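Local structure of transcriptional regulator AefR (Pseudomonas syringae pv. tomato, 3CDL) at residues A140-K143 with P149-P152. The protein probably acts as a TetR-family transcriptional regulator that binds DNA at cis-regulatory sites. Sequence-based numbering, arbitrary orientation.
Sequences AAQK and PVDP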
loop_
_atom_site.group_PDB
_atom_site.type_symbol
_atom_site.label_atom_id
_atom_site.label_comp_id
_atom_site.label_asym_id
_atom_site.label_seq_id
_atom_site.Cartn_x
_atom_site.Cartn_y
_atom_site.Cartn_z
ATOM N N ALA B 140 11.911 -19.441 13.564
ATOM C CA ALA B 140 12.036 -20.186 14.822
ATOM C C ALA B 140 10.940 -21.258 14.985
ATOM O O ALA B 140 11.237 -22.422 15.301
ATOM C CB ALA B 140 12.047 -19.237 16.003
ATOM N N ALA B 141 9.686 -20.859 14.747
ATOM C CA ALA B 141 8.523 -21.752 14.804
ATOM C C ALA B 141 8.684 -22.944 13.857
ATOM O O ALA B 141 8.315 -24.086 14.198
ATOM C CB ALA B 141 7.254 -20.979 14.490
ATOM N N GLN B 142 9.255 -22.669 12.681
ATOM C CA GLN B 142 9.558 -23.706 11.690
ATOM C C GLN B 142 10.621 -24.706 12.148
ATOM O O GLN B 142 10.440 -25.912 11.966
ATOM C CB GLN B 142 9.950 -23.084 10.349
ATOM C CG GLN B 142 8.788 -22.814 9.420
ATOM C CD GLN B 142 9.173 -21.954 8.227
ATOM O OE1 GLN B 142 8.313 -21.333 7.603
ATOM N NE2 GLN B 142 10.464 -21.900 7.906
ATOM N N LYS B 143 11.722 -24.219 12.732
ATOM C CA LYS B 143 12.771 -25.106 13.241
ATOM C C LYS B 143 12.240 -26.067 14.304
ATOM O O LYS B 143 12.712 -27.204 14.422
ATOM C CB LYS B 143 13.963 -24.317 13.808
ATOM C CG LYS B 143 15.130 -24.089 12.832
ATOM C CD LYS B 143 15.775 -25.401 12.350
ATOM C CE LYS B 143 16.734 -26.000 13.366
ATOM N NZ LYS B 143 18.048 -25.294 13.392
ATOM N N PRO B 149 6.991 -25.637 6.198
ATOM C CA PRO B 149 8.077 -25.041 5.408
ATOM C C PRO B 149 7.610 -24.023 4.360
ATOM O O PRO B 149 6.806 -24.343 3.488
ATOM C CB PRO B 149 8.705 -26.251 4.718
ATOM C CG PRO B 149 7.663 -27.328 4.806
ATOM C CD PRO B 149 7.021 -27.102 6.126
ATOM N N VAL B 150 8.087 -22.793 4.479
ATOM C CA VAL B 150 7.902 -21.764 3.469
ATOM C C VAL B 150 9.012 -20.754 3.746
ATOM O O VAL B 150 9.576 -20.784 4.830
ATOM C CB VAL B 150 6.449 -21.130 3.526
ATOM C CG1 VAL B 150 6.119 -20.557 4.914
ATOM C CG2 VAL B 150 6.258 -20.096 2.442
ATOM N N ASP B 151 9.332 -19.888 2.781
ATOM C CA ASP B 151 10.274 -18.788 2.994
ATOM C C ASP B 151 9.720 -17.868 4.064
ATOM O O ASP B 151 8.670 -17.274 3.866
ATOM C CB ASP B 151 10.460 -17.988 1.703
ATOM C CG ASP B 151 11.572 -16.937 1.809
ATOM O OD1 ASP B 151 12.775 -17.326 1.783
ATOM O OD2 ASP B 151 11.246 -15.727 1.897
ATOM N N PRO B 152 10.402 -17.774 5.219
ATOM C CA PRO B 152 9.969 -16.912 6.334
ATOM C C PRO B 152 9.495 -15.514 5.907
ATOM O O PRO B 152 8.478 -15.036 6.404
ATOM C CB PRO B 152 11.221 -16.841 7.213
ATOM C CG PRO B 152 11.862 -18.215 7.016
ATOM C CD PRO B 152 11.630 -18.540 5.559
#
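The carbonyl oxygen of Val150 faces the terminal amide of Gln142, standing ahead of the group roughly along the line of its CG-CD bond. In the model OE1 of Gln142 is 3.1 Å from Val150 O, and NE2 of Gln142 lies 3.4 Å from the same oxygen. The amide is probably modelled turned over; in the reversed orientation a hydrogen bond to this carbonyl is possible. The setting is a helix-loop-helix connection in the all-helical C-terminal domain of this TetR-type protein, where helix 133-143 and helix 152-167 are joined by a short surface loop.

Gln142 carries the contact from the last turn of the first helix. Its chain runs extended beyond CG (chi2 169°), which brings CD within 3.6 Å of Val150 O. The closest CA pair across the contact is Gln142 and Pro149, 6.6 Å apart. On the loop, CG1 of Val150 flanks the amide, 3.6 Å from the atom modelled as OE1 of Gln142. The side chains of Gln142 and Pro152 cross at about a right angle, the ring presenting CG to the amide. Pro152 also touches Ser135 and Arg139, so its ring rests along the face of the first helix that carries Gln142, while Leu147 of the connecting loop meets Ala141 and Gln142.

The loop ends in an N-cap at Asp151. Its CB points away from segment 140-143; with CG anti to the backbone N (chi1 -172°), the carboxylate is set for the cap, and OD2 accepts a hydrogen bond from the backbone N of Phe154 in the first turn of helix 152-167.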